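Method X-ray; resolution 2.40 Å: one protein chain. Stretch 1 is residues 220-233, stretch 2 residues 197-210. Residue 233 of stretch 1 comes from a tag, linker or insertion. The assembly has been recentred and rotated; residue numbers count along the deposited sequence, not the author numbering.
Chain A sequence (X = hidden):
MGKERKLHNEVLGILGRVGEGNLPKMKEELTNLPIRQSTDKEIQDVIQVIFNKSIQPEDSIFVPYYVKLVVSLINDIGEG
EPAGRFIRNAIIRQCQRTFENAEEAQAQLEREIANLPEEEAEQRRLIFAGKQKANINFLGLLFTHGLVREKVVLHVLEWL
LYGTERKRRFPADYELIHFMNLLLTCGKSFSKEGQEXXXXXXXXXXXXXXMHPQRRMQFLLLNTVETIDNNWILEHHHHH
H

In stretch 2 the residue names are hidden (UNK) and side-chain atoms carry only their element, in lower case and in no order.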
# COMPACT_ATOMS: atom_id res chain seq x y z
N LEU A 220 -9.13 19.88 4.81
CA LEU A 220 -8.18 18.78 4.91
C LEU A 220 -7.50 18.50 3.57
O LEU A 220 -6.27 18.51 3.51
CB LEU A 220 -8.84 17.51 5.45
CG LEU A 220 -7.91 16.30 5.62
CD1 LEU A 220 -7.68 16.02 7.05
CD2 LEU A 220 -8.45 15.10 4.96
N LEU A 221 -8.29 18.25 2.51
CA LEU A 221 -7.78 17.94 1.17
C LEU A 221 -7.04 19.09 0.50
O LEU A 221 -5.99 18.86 -0.11
CB LEU A 221 -8.90 17.40 0.29
CG LEU A 221 -9.55 16.10 0.75
CD1 LEU A 221 -10.90 15.90 0.10
CD2 LEU A 221 -8.60 14.89 0.56
N LEU A 222 -7.54 20.34 0.67
CA LEU A 222 -6.90 21.53 0.11
C LEU A 222 -5.60 21.88 0.81
O LEU A 222 -4.66 22.27 0.12
CB LEU A 222 -7.84 22.75 0.07
CG LEU A 222 -8.98 22.66 -0.95
CD1 LEU A 222 -9.92 23.79 -0.79
CD2 LEU A 222 -8.45 22.66 -2.37
N ASN A 223 -5.55 21.78 2.16
CA ASN A 223 -4.33 22.08 2.91
C ASN A 223 -3.24 21.03 2.64
O ASN A 223 -2.07 21.40 2.56
CB ASN A 223 -4.58 22.22 4.41
CG ASN A 223 -3.60 23.13 5.11
OD1 ASN A 223 -3.25 22.93 6.27
ND2 ASN A 223 -3.11 24.11 4.41
N THR A 224 -3.65 19.75 2.46
CA THR A 224 -2.76 18.63 2.17
C THR A 224 -2.10 18.81 0.78
O THR A 224 -0.86 18.77 0.68
CB THR A 224 -3.49 17.28 2.37
OG1 THR A 224 -3.88 17.18 3.73
CG2 THR A 224 -2.64 16.11 2.03
N VAL A 225 -2.92 19.08 -0.26
CA VAL A 225 -2.42 19.35 -1.62
C VAL A 225 -1.49 20.57 -1.59
O VAL A 225 -0.44 20.54 -2.21
CB VAL A 225 -3.59 19.48 -2.65
CG1 VAL A 225 -3.21 20.22 -3.93
CG2 VAL A 225 -4.23 18.13 -2.95
N GLU A 226 -1.84 21.60 -0.82
CA GLU A 226 -1.06 22.82 -0.66
C GLU A 226 0.32 22.54 -0.04
O GLU A 226 1.31 23.06 -0.53
CB GLU A 226 -1.84 23.82 0.17
CG GLU A 226 -1.41 25.27 0.02
CD GLU A 226 -2.11 26.26 0.93
OE1 GLU A 226 -1.66 27.43 0.95
OE2 GLU A 226 -3.08 25.88 1.63
N THR A 227 0.39 21.71 1.03
CA THR A 227 1.62 21.29 1.71
C THR A 227 2.48 20.43 0.76
O THR A 227 3.70 20.60 0.74
CB THR A 227 1.31 20.58 3.03
OG1 THR A 227 0.43 21.40 3.78
CG2 THR A 227 2.56 20.28 3.82
N ILE A 228 1.84 19.50 0.00
CA ILE A 228 2.50 18.66 -1.01
C ILE A 228 3.22 19.58 -2.01
O ILE A 228 4.37 19.33 -2.33
CB ILE A 228 1.50 17.70 -1.74
CG1 ILE A 228 1.10 16.53 -0.83
CG2 ILE A 228 2.09 17.17 -3.09
CD1 ILE A 228 0.01 15.57 -1.38
N ASP A 229 2.51 20.64 -2.50
CA ASP A 229 2.98 21.64 -3.45
C ASP A 229 4.16 22.45 -2.89
O ASP A 229 5.17 22.62 -3.58
CB ASP A 229 1.85 22.61 -3.81
CG ASP A 229 0.78 22.09 -4.75
OD1 ASP A 229 0.94 20.96 -5.27
OD2 ASP A 229 -0.21 22.82 -4.98
N ASN A 230 4.03 22.93 -1.65
CA ASN A 230 5.06 23.68 -0.95
C ASN A 230 6.34 22.85 -0.85
O ASN A 230 7.42 23.32 -1.18
CB ASN A 230 4.58 24.08 0.45
CG ASN A 230 3.54 25.19 0.56
OD1 ASN A 230 3.06 25.79 -0.41
ND2 ASN A 230 3.16 25.48 1.79
N ASN A 231 6.20 21.61 -0.41
CA ASN A 231 7.31 20.67 -0.30
C ASN A 231 7.87 20.26 -1.67
O ASN A 231 9.06 20.07 -1.79
CB ASN A 231 6.92 19.48 0.54
CG ASN A 231 6.95 19.81 2.01
OD1 ASN A 231 8.00 19.95 2.61
ND2 ASN A 231 5.81 19.97 2.63
N TRP A 232 7.01 20.23 -2.69
CA TRP A 232 7.39 19.93 -4.07
C TRP A 232 8.29 21.06 -4.61
O TRP A 232 9.38 20.75 -5.09
CB TRP A 232 6.14 19.71 -4.96
CG TRP A 232 6.47 19.18 -6.33
CD1 TRP A 232 6.51 17.88 -6.71
CD2 TRP A 232 6.84 19.96 -7.48
NE1 TRP A 232 6.91 17.79 -8.02
CE2 TRP A 232 7.16 19.05 -8.51
CE3 TRP A 232 7.02 21.33 -7.72
CZ2 TRP A 232 7.60 19.47 -9.77
CZ3 TRP A 232 7.49 21.75 -8.95
CH2 TRP A 232 7.74 20.82 -9.98
N ILE A 233 7.87 22.35 -4.50
CA ILE A 233 8.63 23.50 -5.02
C ILE A 233 10.01 23.61 -4.34
O ILE A 233 10.99 24.02 -4.96
CB ILE A 233 7.88 24.88 -5.04
CG1 ILE A 233 7.50 25.39 -3.66
CG2 ILE A 233 6.65 24.88 -5.96
CD1 ILE A 233 8.24 26.57 -3.31
N UNK A 197 5.55 9.75 -8.57
CA UNK A 197 4.52 9.33 -7.62
C UNK A 197 3.91 10.48 -6.78
O UNK A 197 2.75 10.39 -6.38
c UNK A 197 4.95 8.13 -6.74
c UNK A 197 7.22 7.62 -5.78
c UNK A 197 6.02 8.30 -5.68
c UNK A 197 5.76 9.01 -4.51
c UNK A 197 6.74 9.13 -3.52
c UNK A 197 7.94 8.46 -3.65
c UNK A 197 8.19 7.73 -4.78
N UNK A 198 4.67 11.54 -6.50
CA UNK A 198 4.20 12.71 -5.72
C UNK A 198 3.08 13.44 -6.53
O UNK A 198 1.99 13.61 -5.96
c UNK A 198 5.36 13.58 -5.23
c UNK A 198 6.14 12.85 -4.15
c UNK A 198 4.89 14.95 -4.73
N UNK A 199 3.20 13.70 -7.87
CA UNK A 199 2.07 14.27 -8.61
C UNK A 199 0.88 13.33 -8.75
O UNK A 199 -0.25 13.81 -8.85
c UNK A 199 4.15 14.70 -9.71
c UNK A 199 2.67 14.59 -9.98
c UNK A 199 4.39 13.62 -8.74
N UNK A 200 1.12 11.99 -8.73
CA UNK A 200 0.09 10.95 -8.82
C UNK A 200 -0.78 10.92 -7.55
O UNK A 200 -2.00 10.76 -7.66
c UNK A 200 0.71 9.58 -9.07
c UNK A 200 1.54 7.18 -11.94
c UNK A 200 0.99 9.23 -10.51
c UNK A 200 1.67 7.85 -10.59
n UNK A 200 0.42 6.19 -11.99
N UNK A 201 -0.15 11.06 -6.37
CA UNK A 201 -0.86 11.07 -5.08
C UNK A 201 -1.65 12.35 -4.91
O UNK A 201 -2.74 12.33 -4.36
c UNK A 201 -1.01 11.39 -0.30
c UNK A 201 -0.41 11.60 -1.55
c UNK A 201 -1.86 9.28 -1.05
c UNK A 201 -0.54 10.66 -2.57
c UNK A 201 -1.72 10.23 -0.06
c UNK A 201 -1.25 9.48 -2.30
c UNK A 201 0.12 10.87 -3.91
N UNK A 202 -1.11 13.47 -5.42
CA UNK A 202 -1.75 14.79 -5.40
C UNK A 202 -3.05 14.74 -6.23
O UNK A 202 -4.07 15.27 -5.80
c UNK A 202 -0.48 18.25 -6.64
n UNK A 202 -2.17 21.52 -7.00
c UNK A 202 -1.34 17.27 -5.87
c UNK A 202 -0.79 15.87 -5.92
c UNK A 202 -1.87 20.24 -7.22
n UNK A 202 -0.95 19.63 -6.49
n UNK A 202 -2.55 19.57 -8.14
N UNK A 203 -2.99 14.07 -7.39
CA UNK A 203 -4.12 13.84 -8.31
C UNK A 203 -5.26 13.06 -7.64
O UNK A 203 -6.43 13.38 -7.87
c UNK A 203 -3.63 13.09 -9.53
N UNK A 204 -4.92 12.04 -6.82
CA UNK A 204 -5.84 11.20 -6.04
C UNK A 204 -6.61 12.07 -5.04
O UNK A 204 -7.83 11.97 -4.95
c UNK A 204 -5.09 10.01 -5.37
c UNK A 204 -4.67 9.01 -6.42
c UNK A 204 -5.93 9.32 -4.29
N UNK A 205 -5.89 12.96 -4.34
CA UNK A 205 -6.49 13.87 -3.38
C UNK A 205 -7.37 14.89 -4.04
O UNK A 205 -8.35 15.30 -3.43
c UNK A 205 -3.57 14.45 -0.84
c UNK A 205 -5.45 14.54 -2.45
c UNK A 205 -4.48 13.63 -1.69
c UNK A 205 -5.22 12.59 -0.85
N UNK A 206 -7.06 15.29 -5.29
CA UNK A 206 -7.88 16.23 -6.08
C UNK A 206 -9.19 15.57 -6.49
O UNK A 206 -10.21 16.26 -6.54
o UNK A 206 -5.99 19.82 -5.73
c UNK A 206 -6.57 19.22 -6.67
c UNK A 206 -6.08 17.82 -7.01
c UNK A 206 -7.13 16.76 -7.31
o UNK A 206 -7.51 19.72 -7.32
N UNK A 207 -9.18 14.24 -6.77
CA UNK A 207 -10.37 13.46 -7.11
C UNK A 207 -11.33 13.36 -5.93
O UNK A 207 -12.52 13.56 -6.12
c UNK A 207 -9.76 12.04 -9.09
o UNK A 207 -10.32 10.08 -10.32
o UNK A 207 -8.29 10.22 -9.46
c UNK A 207 -10.00 12.07 -7.60
c UNK A 207 -9.44 10.68 -9.66
N UNK A 208 -10.82 13.08 -4.73
CA UNK A 208 -11.62 13.02 -3.50
C UNK A 208 -12.31 14.37 -3.24
O UNK A 208 -13.37 14.41 -2.63
c UNK A 208 -8.90 11.21 -1.44
c UNK A 208 -10.11 11.25 -2.32
c UNK A 208 -10.74 12.64 -2.30
c UNK A 208 -11.10 10.18 -1.94
N UNK A 209 -11.71 15.47 -3.72
CA UNK A 209 -12.25 16.81 -3.59
C UNK A 209 -13.49 17.04 -4.43
O UNK A 209 -14.22 18.01 -4.21
c UNK A 209 -11.41 20.60 -3.11
c UNK A 209 -10.28 18.11 -2.95
c UNK A 209 -11.19 17.79 -4.02
s UNK A 209 -9.78 19.74 -3.25
N UNK A 210 -13.69 16.18 -5.44
CA UNK A 210 -14.85 16.26 -6.32
C UNK A 210 -15.78 15.09 -5.99
O UNK A 210 -16.30 14.42 -6.88
c UNK A 210 -14.41 16.39 -7.79
c UNK A 210 -14.14 18.93 -8.21
c UNK A 210 -13.67 17.67 -8.05
n UNK A 210 -13.04 19.75 -8.38
c UNK A 210 -11.96 18.97 -8.31
n UNK A 210 -12.28 17.70 -8.10

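Position 197 has one carbon leading to a six-carbon ring, with no oxygen. It is Phe 197, buried but out of reach of stretch 1.

Position 198 has three carbons, forked at the first. One branch touches Ile 228 and Trp 232. This is Val 198. Its CG1 is 3.9 Å from Ile 228 CG2 and 3.9 Å from Trp 232 CD1, at the edge of the indole.

Position 199 has three carbons closing a ring onto the backbone N. It is Pro 199. Its N carries no hydrogen, and the helix kinks here. Its CG is 4.5 Å from Trp 232 NE1.

Position 200 has four carbons in a row ending in nitrogen. It is Lys 200, exposed and without contact.

Position 201 has one carbon and a six-carbon ring, again without oxygen: Phe 201. Ile 228 CD1 meets the ring edge, 4.0 Å from Phe 201 CD2.

Position 202 has three carbons, a nitrogen, then a carbon carrying two nitrogens. Such a guanidinium means Arg 202. Its NE donates to Asp 229 OD1 at 2.6 Å and its NH2 to Asp 229 OD2 at 3.1 Å. Val 225 CG1 lies over one face of the group.

Position 203 has one carbon, pointing away from stretch 1. It is Ala 203.

Position 204 has three carbons, forked at the first. It is Val 204, buried without touching stretch 1.

Position 205 has four carbons, forked at the second, set among Leu 221, Thr 224, Val 225 and Ile 228. It is Leu 205. Its CD1 is 3.4 Å from Thr 224 CG2.

Position 206 has three carbons, the third with two oxygens: Glu 206. Its CB points away, but the chain bends back, bringing OE1 3.3 Å from Val 225 CG1.

Position 207 has the same atoms, so it is Glu 207. It is exposed and out of reach.

Position 208 has four carbons, forked at the second: Leu 208. Its CB is 4.1 Å from Leu 221 CD1.

Position 209 has two carbons, sulfur and a carbon, unbranched: Met 209. Its CG is 3.6 Å from Leu 221 CB, and its SD 3.3 Å from Leu 222 CD2.

Position 210 has one carbon and a five-membered ring with two nitrogens: His 210. Its ND1 donates to Glu 206 O at 3.0 Å.

The two helices run nearly antiparallel, at 161°, with axes 9.6 Å apart. Leu 205 and Ile 228 interlock as knobs in opposing holes. Arg 202 and Asp 229 add a two-bond salt bridge beside this apolar packing. Together the stretches bury 689 Å².

Stretch 2 (197-210) FVPKFRAVLEELMH
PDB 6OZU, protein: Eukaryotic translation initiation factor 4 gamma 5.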